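Local coordinates for biofilm-associated surface protein (Staphylococcus aureus, PDB 7C7U) that is a calcium-binding, cell wall-anchored surface protein that takes part in biofilm formation, probably as a switch modulating functional amyloid, at residues Gln461-Ile466 / Ile498-Pro503. Sequence-based numbering, arbitrary orientation.
Sequences QTAKVI and IAIDSP
Thr462 and Asp501 grip each other through both backbone groups, Thr462 N to Asp501 O at 3.0 Å and, in return, Asp501 N to Thr462 O at 2.8 Å. Lys464 and Ala499 repeat the exchange, so antiparallel strands 462-466 and 494-501 satisfy each other at alternate residues. Between these pairs, Ala463 turns its own backbone outward to Ala476 of strand 472-477, while Ala463 CA lies 3.2 Å from Ala499 O as a CA-H...O contact. On the face carrying Thr462, Lys464, Ala499 and Asp501, Asp501 CG, anti to the backbone N (chi1 -176°), brings OD2 to Lys464 NZ in a salt bridge, whose modelled 2.4 Å is doubtfully short; Asp508 adds a weak, long ion pair to that amine. On the face of Ala463, Val465, Ile498 and Ile500, Ala463 CB meets Ile500 CD1 at 3.9 Å, with Phe484 and Val486 of strand 483-487 packing against it. At the strand end, Gln461 bends at chi2 to lie over Ser502; its NE2 donates to Ala459 O, and one water donates to both Gln461 OE1 (2.9 Å) and Ile500 O (2.7 Å). Ser502 OG accepts a hydrogen bond from Asn504 N. This chemistry is consistent with a sandwich-like domain, polar at Lys464 and Asp501, apolar toward Phe484 and Val486.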
ATOM      1  N   GLN A 461      -0.099  -1.818 -24.551  1.00 40.07           N
ATOM      2  CA  GLN A 461      -0.972  -0.822 -25.155  1.00 42.98           C
ATOM      3  C   GLN A 461      -1.070  -1.028 -26.659  1.00 42.28           C
ATOM      4  O   GLN A 461      -0.160  -1.576 -27.290  1.00 39.98           O
ATOM      5  CB  GLN A 461      -0.470   0.596 -24.880  1.00 40.58           C
ATOM      6  CG  GLN A 461      -0.025   0.839 -23.453  1.00 44.34           C
ATOM      7  CD  GLN A 461      -1.195   0.960 -22.499  1.00 44.20           C
ATOM      8  OE1 GLN A 461      -2.189   1.634 -22.790  1.00 42.35           O
ATOM      9  NE2 GLN A 461      -1.087   0.303 -21.351  1.00 44.94           N
ATOM     10  N   THR A 462      -2.192  -0.577 -27.221  1.00 43.37           N
ATOM     11  CA  THR A 462      -2.396  -0.503 -28.660  1.00 43.57           C
ATOM     12  C   THR A 462      -2.589   0.955 -29.062  1.00 39.37           C
ATOM     13  O   THR A 462      -3.435   1.660 -28.500  1.00 40.30           O
ATOM     14  CB  THR A 462      -3.595  -1.356 -29.098  1.00 41.34           C
ATOM     15  OG1 THR A 462      -3.387  -2.711 -28.680  1.00 46.20           O
ATOM     16  CG2 THR A 462      -3.777  -1.303 -30.637  1.00 43.17           C
ATOM     17  N   ALA A 463      -1.803   1.398 -30.035  1.00 38.47           N
ATOM     18  CA  ALA A 463      -1.928   2.740 -30.573  1.00 38.74           C
ATOM     19  C   ALA A 463      -2.812   2.708 -31.808  1.00 44.35           C
ATOM     20  O   ALA A 463      -2.695   1.810 -32.651  1.00 39.69           O
ATOM     21  CB  ALA A 463      -0.557   3.328 -30.924  1.00 41.25           C
ATOM     22  N   LYS A 464      -3.685   3.702 -31.910  1.00 41.71           N
ATOM     23  CA  LYS A 464      -4.633   3.823 -33.003  1.00 42.08           C
ATOM     24  C   LYS A 464      -4.545   5.231 -33.563  1.00 41.93           C
ATOM     25  O   LYS A 464      -4.480   6.205 -32.801  1.00 42.17           O
ATOM     26  CB  LYS A 464      -6.075   3.551 -32.542  1.00 41.52           C
ATOM     27  CG  LYS A 464      -6.280   2.266 -31.737  1.00 44.00           C
ATOM     28  CD  LYS A 464      -7.436   2.454 -30.784  1.00 50.08           C
ATOM     29  CE  LYS A 464      -7.839   1.183 -30.083  1.00 56.64           C
ATOM     30  NZ  LYS A 464      -8.904   1.504 -29.078  1.00 61.25           N
ATOM     31  N   VAL A 465      -4.544   5.334 -34.888  1.00 39.02           N
ATOM     32  CA  VAL A 465      -4.691   6.609 -35.582  1.00 39.03           C
ATOM     33  C   VAL A 465      -6.129   6.702 -36.083  1.00 39.84           C
ATOM     34  O   VAL A 465      -6.614   5.815 -36.796  1.00 38.96           O
ATOM     35  CB  VAL A 465      -3.668   6.755 -36.720  1.00 39.87           C
ATOM     36  CG1 VAL A 465      -3.869   8.078 -37.477  1.00 39.65           C
ATOM     37  CG2 VAL A 465      -2.247   6.681 -36.152  1.00 37.18           C
ATOM     38  N   ILE A 466      -6.818   7.757 -35.670  1.00 39.71           N
ATOM     39  CA  ILE A 466      -8.244   7.942 -35.907  1.00 40.26           C
ATOM     40  C   ILE A 466      -8.433   9.324 -36.520  1.00 41.48           C
ATOM     41  O   ILE A 466      -7.874  10.306 -36.017  1.00 37.21           O
ATOM     42  CB  ILE A 466      -9.059   7.812 -34.601  1.00 40.14           C
ATOM     43  CG1 ILE A 466      -8.773   6.485 -33.895  1.00 42.06           C
ATOM     44  CG2 ILE A 466     -10.545   7.959 -34.858  1.00 41.06           C
ATOM     45  CD1 ILE A 466      -9.253   6.471 -32.452  1.00 37.10           C
ATOM     46  N   ILE A 498      -4.058  10.414 -32.097  1.00 35.02           N
ATOM     47  CA  ILE A 498      -3.260   9.252 -31.729  1.00 35.25           C
ATOM     48  C   ILE A 498      -3.768   8.807 -30.364  1.00 40.18           C
ATOM     49  O   ILE A 498      -3.660   9.550 -29.377  1.00 37.07           O
ATOM     50  CB  ILE A 498      -1.748   9.543 -31.724  1.00 33.50           C
ATOM     51  CG1 ILE A 498      -0.971   8.325 -31.198  1.00 35.35           C
ATOM     52  CG2 ILE A 498      -1.386  10.828 -30.984  1.00 34.36           C
ATOM     53  CD1 ILE A 498      -1.128   7.078 -32.090  1.00 37.11           C
ATOM     54  N   ALA A 499      -4.363   7.615 -30.319  1.00 41.96           N
ATOM     55  CA  ALA A 499      -5.010   7.093 -29.118  1.00 43.11           C
ATOM     56  C   ALA A 499      -4.273   5.852 -28.642  1.00 42.88           C
ATOM     57  O   ALA A 499      -3.992   4.953 -29.446  1.00 38.50           O
ATOM     58  CB  ALA A 499      -6.483   6.760 -29.379  1.00 41.80           C
ATOM     59  N   ILE A 500      -3.980   5.811 -27.336  1.00 34.67           N
ATOM     60  CA  ILE A 500      -3.269   4.716 -26.690  1.00 38.83           C
ATOM     61  C   ILE A 500      -4.265   3.964 -25.811  1.00 45.83           C
ATOM     62  O   ILE A 500      -4.749   4.490 -24.793  1.00 42.26           O
ATOM     63  CB  ILE A 500      -2.073   5.216 -25.872  1.00 40.37           C
ATOM     64  CG1 ILE A 500      -1.282   6.264 -26.656  1.00 41.71           C
ATOM     65  CG2 ILE A 500      -1.168   4.052 -25.504  1.00 40.41           C
ATOM     66  CD1 ILE A 500      -0.631   5.749 -27.922  1.00 40.25           C
ATOM     67  N   ASP A 501      -4.530   2.713 -26.183  1.00 45.22           N
ATOM     68  CA  ASP A 501      -5.609   1.912 -25.626  1.00 46.10           C
ATOM     69  C   ASP A 501      -5.017   0.860 -24.694  1.00 43.27           C
ATOM     70  O   ASP A 501      -4.219   0.017 -25.121  1.00 43.41           O
ATOM     71  CB  ASP A 501      -6.421   1.273 -26.756  1.00 47.90           C
ATOM     72  CG  ASP A 501      -7.642   0.492 -26.268  1.00 53.00           C
ATOM     73  OD1 ASP A 501      -7.714   0.090 -25.091  1.00 46.10           O
ATOM     74  OD2 ASP A 501      -8.540   0.255 -27.103  1.00 54.21           O
ATOM     75  N   SER A 502      -5.408   0.919 -23.420  1.00 48.25           N
ATOM     76  CA  SER A 502      -5.071  -0.083 -22.416  1.00 43.04           C
ATOM     77  C   SER A 502      -6.218  -1.078 -22.282  1.00 42.98           C
ATOM     78  O   SER A 502      -7.387  -0.692 -22.403  1.00 44.07           O
ATOM     79  CB  SER A 502      -4.802   0.581 -21.060  1.00 43.68           C
ATOM     80  OG  SER A 502      -4.876  -0.354 -19.988  1.00 39.46           O
ATOM     81  N   PRO A 503      -5.947  -2.371 -22.076  1.00 41.02           N
ATOM     82  CA  PRO A 503      -7.048  -3.331 -21.876  1.00 40.93           C
ATOM     83  C   PRO A 503      -7.720  -3.226 -20.513  1.00 47.43           C
ATOM     84  O   PRO A 503      -8.743  -3.894 -20.292  1.00 46.01           O
ATOM     85  CB  PRO A 503      -6.360  -4.692 -22.030  1.00 45.47           C
ATOM     86  CG  PRO A 503      -4.957  -4.448 -21.628  1.00 44.66           C
ATOM     87  CD  PRO A 503      -4.629  -3.024 -22.059  1.00 40.07           C
TER
HETATM   88  O   HOH W   1      -2.348   0.259 -18.235  1.00 26.06           O
HETATM   89  O   HOH W   2      -3.830   3.952 -22.357  1.00 39.95           O